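Local coordinates for malarial CLPB2 atpase/hsp101 protein (Plasmodium falciparum, PDB 4IRF) that is a ClpB-type AAA+ chaperone of the malaria parasite that probably hydrolyses ATP to unfold and translocate proteins, seen here as its N-terminal cargo-binding domain, at residues A[64-68]-A[130-134]; A[49-54]-A[113-118]. All blocks are in the same frame, centred on the assembly; numbering follows the deposited sequence.

Contact 1 of 2, residues A[64-68]-A[130-134]; sequences LKEYI and IFNEV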
ATOM      1  N   LEU A  64       7.088  11.586   3.108  1.00 34.31           N
ATOM      2  CA  LEU A  64       6.621  10.194   3.078  1.00 27.90           C
ATOM      3  C   LEU A  64       7.538   9.361   2.187  1.00 33.84           C
ATOM      4  O   LEU A  64       7.970   8.295   2.598  1.00 32.65           O
ATOM      5  CB  LEU A  64       5.170  10.098   2.588  1.00 31.01           C
ATOM      6  CG  LEU A  64       4.620   8.673   2.410  1.00 30.63           C
ATOM      7  CD1 LEU A  64       4.581   7.905   3.728  1.00 36.78           C
ATOM      8  CD2 LEU A  64       3.249   8.708   1.755  1.00 29.77           C
ATOM      9  N   LYS A  65       7.840   9.851   0.982  1.00 33.29           N
ATOM     10  CA  LYS A  65       8.734   9.128   0.051  1.00 34.32           C
ATOM     11  C   LYS A  65      10.120   8.899   0.661  1.00 35.16           C
ATOM     12  O   LYS A  65      10.773   7.883   0.426  1.00 32.71           O
ATOM     13  CB  LYS A  65       8.872   9.866  -1.288  1.00 37.98           C
ATOM     14  CG  LYS A  65       9.841   9.184  -2.257  1.00 43.51           C
ATOM     15  CD  LYS A  65       9.901   9.867  -3.618  1.00 49.46           C
ATOM     16  CE  LYS A  65      10.475   8.925  -4.686  1.00 59.43           C
ATOM     17  NZ  LYS A  65      11.790   8.314  -4.304  1.00 63.93           N
ATOM     18  N   GLU A  66      10.560   9.862   1.463  1.00 36.34           N
ATOM     19  CA  GLU A  66      11.848   9.782   2.133  1.00 38.15           C
ATOM     20  C   GLU A  66      11.840   8.693   3.221  1.00 34.37           C
ATOM     21  O   GLU A  66      12.792   7.908   3.354  1.00 35.10           O
ATOM     22  CB  GLU A  66      12.169  11.188   2.670  1.00 45.36           C
ATOM     23  CG  GLU A  66      13.204  11.322   3.762  1.00 48.31           C
ATOM     24  CD  GLU A  66      13.313  12.777   4.209  1.00 58.09           C
ATOM     25  OE1 GLU A  66      13.755  13.618   3.390  1.00 64.24           O
ATOM     26  OE2 GLU A  66      12.919  13.085   5.358  1.00 61.77           O
ATOM     27  N   TYR A  67      10.751   8.600   3.980  1.00 30.98           N
ATOM     28  CA  TYR A  67      10.621   7.522   4.958  1.00 32.19           C
ATOM     29  C   TYR A  67      10.565   6.160   4.243  1.00 31.62           C
ATOM     30  O   TYR A  67      11.107   5.155   4.715  1.00 29.60           O
ATOM     31  CB  TYR A  67       9.339   7.700   5.780  1.00 31.06           C
ATOM     32  CG  TYR A  67       9.468   8.642   6.976  1.00 41.35           C
ATOM     33  CD1 TYR A  67      10.323   8.340   8.028  1.00 40.43           C
ATOM     34  CD2 TYR A  67       8.698   9.791   7.064  1.00 38.19           C
ATOM     35  CE1 TYR A  67      10.435   9.183   9.134  1.00 47.11           C
ATOM     36  CE2 TYR A  67       8.799  10.650   8.162  1.00 37.49           C
ATOM     37  CZ  TYR A  67       9.667  10.337   9.194  1.00 50.12           C
ATOM     38  OH  TYR A  67       9.779  11.176  10.290  1.00 47.04           O
ATOM     39  N   ILE A  68       9.864   6.134   3.122  1.00 29.28           N
ATOM     40  CA  ILE A  68       9.656   4.862   2.411  1.00 25.41           C
ATOM     41  C   ILE A  68      10.993   4.364   1.865  1.00 27.16           C
ATOM     42  O   ILE A  68      11.338   3.185   2.025  1.00 32.05           O
ATOM     43  CB  ILE A  68       8.628   4.992   1.277  1.00 25.54           C
ATOM     44  CG1 ILE A  68       7.234   5.233   1.876  1.00 28.90           C
ATOM     45  CG2 ILE A  68       8.620   3.711   0.420  1.00 25.96           C
ATOM     46  CD1 ILE A  68       6.195   5.619   0.880  1.00 27.14           C
ATOM     47  N   ILE A 130       5.936   4.038   9.743  1.00 28.72           N
ATOM     48  CA  ILE A 130       5.993   5.154   8.807  1.00 29.16           C
ATOM     49  C   ILE A 130       4.737   6.019   8.889  1.00 32.33           C
ATOM     50  O   ILE A 130       4.834   7.247   9.013  1.00 34.75           O
ATOM     51  CB  ILE A 130       6.205   4.671   7.372  1.00 25.91           C
ATOM     52  CG1 ILE A 130       7.628   4.090   7.234  1.00 29.21           C
ATOM     53  CG2 ILE A 130       5.949   5.808   6.384  1.00 26.87           C
ATOM     54  CD1 ILE A 130       7.887   3.379   5.933  1.00 30.19           C
ATOM     55  N   PHE A 131       3.565   5.387   8.802  1.00 27.06           N
ATOM     56  CA  PHE A 131       2.298   6.115   8.939  1.00 32.13           C
ATOM     57  C   PHE A 131       2.271   6.963  10.211  1.00 37.12           C
ATOM     58  O   PHE A 131       1.850   8.119  10.176  1.00 34.37           O
ATOM     59  CB  PHE A 131       1.108   5.144   8.938  1.00 27.26           C
ATOM     60  CG  PHE A 131       0.780   4.559   7.575  1.00 24.00           C
ATOM     61  CD1 PHE A 131       1.445   4.990   6.443  1.00 29.28           C
ATOM     62  CD2 PHE A 131      -0.199   3.579   7.434  1.00 24.14           C
ATOM     63  CE1 PHE A 131       1.150   4.450   5.188  1.00 27.82           C
ATOM     64  CE2 PHE A 131      -0.531   3.044   6.165  1.00 21.80           C
ATOM     65  CZ  PHE A 131       0.156   3.481   5.045  1.00 28.96           C
ATOM     66  N   ASN A 132       2.726   6.407  11.329  1.00 36.46           N
ATOM     67  CA  ASN A 132       2.632   7.126  12.594  1.00 47.41           C
ATOM     68  C   ASN A 132       3.581   8.320  12.627  1.00 48.10           C
ATOM     69  O   ASN A 132       3.372   9.274  13.377  1.00 49.86           O
ATOM     70  CB  ASN A 132       2.842   6.190  13.787  1.00 51.58           C
ATOM     71  CG  ASN A 132       1.543   5.543  14.267  1.00 63.44           C
ATOM     72  OD1 ASN A 132       0.464   6.151  14.223  1.00 65.97           O
ATOM     73  ND2 ASN A 132       1.646   4.303  14.739  1.00 69.54           N
ATOM     74  N   GLU A 133       4.600   8.283  11.776  1.00 41.96           N
ATOM     75  CA  GLU A 133       5.567   9.375  11.707  1.00 51.61           C
ATOM     76  C   GLU A 133       5.154  10.498  10.766  1.00 50.41           C
ATOM     77  O   GLU A 133       5.664  11.622  10.861  1.00 47.97           O
ATOM     78  CB  GLU A 133       6.956   8.857  11.334  1.00 47.97           C
ATOM     79  CG  GLU A 133       7.705   8.248  12.506  1.00 53.74           C
ATOM     80  CD  GLU A 133       7.674   9.129  13.748  1.00 70.18           C
ATOM     81  OE1 GLU A 133       7.720  10.380  13.630  1.00 71.30           O
ATOM     82  OE2 GLU A 133       7.609   8.567  14.861  1.00 78.22           O
ATOM     83  N   VAL A 134       4.269  10.204   9.840  1.00 44.50           N
ATOM     84  CA  VAL A 134       3.691  11.222   9.033  1.00 40.07           C
ATOM     85  C   VAL A 134       2.294  11.545   9.537  1.00 39.52           C
ATOM     86  O   VAL A 134       1.511  12.131   8.853  1.00 49.05           O
ATOM     87  CB  VAL A 134       3.645  10.873   7.543  1.00 34.49           C
ATOM     88  CG1 VAL A 134       5.015  10.834   6.958  1.00 36.67           C
ATOM     89  CG2 VAL A 134       2.941   9.556   7.301  1.00 36.49           C
TER
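Tyr67 lies against Glu133 and Val134 at the end of helix 125-133, where helix 61-74 packs on it in the mainly helical Clp N-terminal domain. The contact is mainly apolar. Its one CH-pi interaction sits over the tyrosine ring: Glu133 CB stands 4.2 Å from the centroid of the Tyr67 ring, 28° off the ring normal. Beyond CB the Glu133 chain bends. Its carboxylate plane is turned 46° from the ring, and OE1 makes no hydrogen bond with the tyrosine hydroxyl.

The aliphatic contacts come next. Ile130 CG2 is shared by two side chains: Leu64 CD1 at 3.7 Å and Tyr67 CB at 3.9 Å. Leu64 and Ile130 cross at about a right angle. Leu64 sends CG anti to its backbone N (chi1 175°), which carries CD1 across to the isoleucine. At the end of the other branch, Ile130 CD1 lies 3.9 Å from Tyr67 O. Val134 slides past the tyrosine in the opposite direction, with Val134 CG1 3.8 Å from Tyr67 CD2. Ile38 and Leu41 of helix 37-46 touch Ile130 and Phe131. Val59 meets both Leu64 and Val134.

The backbone at this helix end is also tied. Val134 is the first residue to leave the helical conformation, and Ile130 O accepts from both Glu133 N and Val134 N.

Contact 2 of 2, residues A[49-54]-A[113-118]; sequences YGSTLF and DVEHLL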
ATOM      1  N   TYR A  49      -3.571   7.739  -7.962  1.00 32.58           N
ATOM      2  CA  TYR A  49      -4.652   7.828  -6.990  1.00 28.15           C
ATOM      3  C   TYR A  49      -4.106   7.927  -5.574  1.00 31.08           C
ATOM      4  O   TYR A  49      -4.591   8.714  -4.747  1.00 28.26           O
ATOM      5  CB  TYR A  49      -5.567   6.617  -7.131  1.00 25.62           C
ATOM      6  CG  TYR A  49      -6.832   6.710  -6.328  1.00 28.20           C
ATOM      7  CD1 TYR A  49      -6.833   6.492  -4.963  1.00 33.85           C
ATOM      8  CD2 TYR A  49      -8.036   7.026  -6.937  1.00 36.18           C
ATOM      9  CE1 TYR A  49      -7.983   6.576  -4.221  1.00 34.84           C
ATOM     10  CE2 TYR A  49      -9.204   7.107  -6.197  1.00 34.49           C
ATOM     11  CZ  TYR A  49      -9.167   6.886  -4.838  1.00 36.35           C
ATOM     12  OH  TYR A  49     -10.319   6.956  -4.079  1.00 35.34           O
ATOM     13  N   GLY A  50      -3.118   7.085  -5.270  1.00 29.80           N
ATOM     14  CA  GLY A  50      -2.490   7.122  -3.971  1.00 29.08           C
ATOM     15  C   GLY A  50      -1.859   8.469  -3.639  1.00 26.15           C
ATOM     16  O   GLY A  50      -1.932   8.918  -2.489  1.00 30.09           O
ATOM     17  N   SER A  51      -1.221   9.107  -4.620  1.00 28.00           N
ATOM     18  CA  SER A  51      -0.531  10.374  -4.338  1.00 30.78           C
ATOM     19  C   SER A  51      -1.529  11.485  -4.037  1.00 33.70           C
ATOM     20  O   SER A  51      -1.330  12.297  -3.139  1.00 43.32           O
ATOM     21  CB  SER A  51       0.405  10.761  -5.489  1.00 33.98           C
ATOM     22  OG  SER A  51      -0.284  10.825  -6.727  1.00 39.37           O
ATOM     23  N   THR A  52      -2.607  11.506  -4.803  1.00 33.31           N
ATOM     24  CA  THR A  52      -3.720  12.414  -4.536  1.00 37.19           C
ATOM     25  C   THR A  52      -4.355  12.159  -3.164  1.00 31.63           C
ATOM     26  O   THR A  52      -4.682  13.093  -2.430  1.00 33.73           O
ATOM     27  CB  THR A  52      -4.776  12.248  -5.598  1.00 36.12           C
ATOM     28  OG1 THR A  52      -4.188  12.507  -6.878  1.00 37.06           O
ATOM     29  CG2 THR A  52      -5.947  13.186  -5.348  1.00 42.52           C
ATOM     30  N   LEU A  53      -4.523  10.885  -2.808  1.00 32.07           N
ATOM     31  CA  LEU A  53      -5.060  10.555  -1.498  1.00 29.39           C
ATOM     32  C   LEU A  53      -4.245  11.136  -0.344  1.00 29.38           C
ATOM     33  O   LEU A  53      -4.806  11.734   0.586  1.00 34.29           O
ATOM     34  CB  LEU A  53      -5.170   9.029  -1.336  1.00 31.19           C
ATOM     35  CG  LEU A  53      -6.180   8.683  -0.241  1.00 39.54           C
ATOM     36  CD1 LEU A  53      -7.578   8.537  -0.849  1.00 33.39           C
ATOM     37  CD2 LEU A  53      -5.767   7.439   0.511  1.00 46.49           C
ATOM     38  N   PHE A  54      -2.923  10.963  -0.407  1.00 28.73           N
ATOM     39  CA  PHE A  54      -2.041  11.408   0.648  1.00 32.05           C
ATOM     40  C   PHE A  54      -2.042  12.933   0.716  1.00 38.88           C
ATOM     41  O   PHE A  54      -1.976  13.504   1.803  1.00 41.52           O
ATOM     42  CB  PHE A  54      -0.619  10.905   0.405  1.00 31.40           C
ATOM     43  CG  PHE A  54      -0.390   9.483   0.853  1.00 28.09           C
ATOM     44  CD1 PHE A  54      -0.701   9.084   2.140  1.00 36.03           C
ATOM     45  CD2 PHE A  54       0.128   8.546  -0.027  1.00 27.41           C
ATOM     46  CE1 PHE A  54      -0.493   7.749   2.546  1.00 28.33           C
ATOM     47  CE2 PHE A  54       0.323   7.221   0.373  1.00 27.80           C
ATOM     48  CZ  PHE A  54       0.021   6.834   1.657  1.00 27.13           C
ATOM     49  N   ASP A 113     -10.499  -0.976  -3.230  1.00 23.06           N
ATOM     50  CA  ASP A 113      -9.877   0.232  -3.778  1.00 22.33           C
ATOM     51  C   ASP A 113      -8.604   0.561  -3.010  1.00 19.65           C
ATOM     52  O   ASP A 113      -8.215  -0.123  -2.062  1.00 19.33           O
ATOM     53  CB  ASP A 113     -10.878   1.416  -3.714  1.00 22.73           C
ATOM     54  CG  ASP A 113     -10.619   2.467  -4.788  1.00 27.64           C
ATOM     55  OD1 ASP A 113      -9.467   2.611  -5.231  1.00 23.93           O
ATOM     56  OD2 ASP A 113     -11.579   3.161  -5.188  1.00 32.01           O
ATOM     57  N   VAL A 114      -7.947   1.638  -3.412  1.00 20.92           N
ATOM     58  CA  VAL A 114      -6.698   2.043  -2.792  1.00 23.04           C
ATOM     59  C   VAL A 114      -6.792   2.328  -1.301  1.00 23.61           C
ATOM     60  O   VAL A 114      -5.870   2.011  -0.566  1.00 21.35           O
ATOM     61  CB  VAL A 114      -6.092   3.258  -3.549  1.00 25.34           C
ATOM     62  CG1 VAL A 114      -4.742   3.605  -3.003  1.00 22.89           C
ATOM     63  CG2 VAL A 114      -5.955   2.919  -5.008  1.00 21.29           C
ATOM     64  N   GLU A 115      -7.899   2.930  -0.844  1.00 21.01           N
ATOM     65  CA  GLU A 115      -8.040   3.212   0.584  1.00 18.91           C
ATOM     66  C   GLU A 115      -8.098   1.922   1.386  1.00 18.65           C
ATOM     67  O   GLU A 115      -7.673   1.884   2.542  1.00 23.15           O
ATOM     68  CB  GLU A 115      -9.341   3.968   0.857  1.00 23.26           C
ATOM     69  CG  GLU A 115      -9.375   5.389   0.258  1.00 32.45           C
ATOM     70  CD  GLU A 115      -9.817   5.440  -1.200  1.00 22.84           C
ATOM     71  OE1 GLU A 115      -9.867   4.401  -1.904  1.00 27.78           O
ATOM     72  OE2 GLU A 115     -10.122   6.577  -1.661  1.00 29.90           O
ATOM     73  N   HIS A 116      -8.683   0.885   0.799  1.00 20.78           N
ATOM     74  CA  HIS A 116      -8.818  -0.399   1.497  1.00 17.35           C
ATOM     75  C   HIS A 116      -7.461  -1.091   1.595  1.00 19.54           C
ATOM     76  O   HIS A 116      -7.119  -1.654   2.633  1.00 20.77           O
ATOM     77  CB  HIS A 116      -9.850  -1.268   0.780  1.00 20.81           C
ATOM     78  CG  HIS A 116     -11.172  -0.571   0.647  1.00 23.40           C
ATOM     79  ND1 HIS A 116     -11.729  -0.266  -0.575  1.00 25.33           N
ATOM     80  CD2 HIS A 116     -12.000  -0.055   1.586  1.00 25.42           C
ATOM     81  CE1 HIS A 116     -12.871   0.380  -0.380  1.00 26.22           C
ATOM     82  NE2 HIS A 116     -13.057   0.519   0.919  1.00 23.86           N
ATOM     83  N   LEU A 117      -6.679  -0.972   0.532  1.00 21.47           N
ATOM     84  CA  LEU A 117      -5.307  -1.445   0.524  1.00 23.47           C
ATOM     85  C   LEU A 117      -4.515  -0.662   1.555  1.00 18.66           C
ATOM     86  O   LEU A 117      -3.734  -1.241   2.342  1.00 23.08           O
ATOM     87  CB  LEU A 117      -4.726  -1.308  -0.890  1.00 21.33           C
ATOM     88  CG  LEU A 117      -3.342  -1.850  -1.128  1.00 24.25           C
ATOM     89  CD1 LEU A 117      -3.254  -3.335  -0.758  1.00 22.56           C
ATOM     90  CD2 LEU A 117      -3.023  -1.656  -2.583  1.00 22.63           C
ATOM     91  N   LEU A 118      -4.748   0.657   1.622  1.00 18.96           N
ATOM     92  CA  LEU A 118      -4.063   1.475   2.614  1.00 22.08           C
ATOM     93  C   LEU A 118      -4.357   0.956   4.030  1.00 22.87           C
ATOM     94  O   LEU A 118      -3.444   0.810   4.859  1.00 23.56           O
ATOM     95  CB  LEU A 118      -4.435   2.970   2.447  1.00 25.27           C
ATOM     96  CG  LEU A 118      -3.608   3.925   3.312  1.00 32.09           C
ATOM     97  CD1 LEU A 118      -2.277   4.223   2.675  1.00 32.44           C
ATOM     98  CD2 LEU A 118      -4.397   5.202   3.552  1.00 33.64           C
TER
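Tyr49 OH donates a very short hydrogen bond, 2.5 Å long, to Glu115 OE2. The oxygen meets the tyrosine at the ring edge, in its plane, while the carboxylate itself is turned 75° from the ring. Glu115 bends at chi2 (85°) to bring its carboxylate to the hydroxyl. The other oxygen, OE1, forms a salt bridge with Lys148, which also makes a weak hydrogen bond to Tyr49 OH. The nearby ammonium would be expected to keep the glutamate ionised.

Asp113 joins this charged cluster. Its OD2 has salt bridges to Arg15 and Lys148, and OD1 lies over one face of the Tyr49 ring, toward the rim. Asp113 OD1 also accepts from Val114 N at 2.6 Å, on its anti side. Asp113 occupies the N-cap position of helix 114-121 but makes no capping bond with its side chain. Asp113 N donates to His116 ND1, 3.0 Å away and in the imidazole plane.

Apolar groups fill the rest. Val114 CB rests obliquely on the tyrosine, 3.6 Å from Tyr49 CD1. Leu53 CD1 lies against the glutamate chain, 3.8 Å from Glu115 CG. Leu53 and Leu118 meet tip to tip, CD2 to CD2 at 4.0 Å. Leu118 CD1 comes obliquely to Phe54 CZ at 3.6 Å.

The two helix segments cross at -71°, their axes 10.8 Å apart. This buried junction belongs to the core of the Clp N-terminal domain. Ile19 of helix 14-29 and Leu44 of helix 37-46 pack on Val114 and Leu117, and Ile141, Ile144 and Leu145 of helix 138-151 cover Leu118, Glu115 and His116.

How the contacts relate
Contacts 1 and 2 lie in one helical domain, with centres about 15 Å apart. Helices 48-56 and 61-74 follow each other in the chain, as do helices 114-121 and 125-133. Contact 2 joins the earlier helix of each pair and contact 1 the later, so their segments alternate along the chain. The two also touch directly. Phe131 CZ packs on Leu118 CD1 at 3.5 Å, and Leu64 CD2 on Phe54 CE2 at 3.6 Å. Both touch helix 37-46 as well: Ile68 and Phe54 each meet Ala45. Contact 2 is buried and carries the charged cluster; contact 1 is partly buried, farther from the chain centre, and mainly apolar.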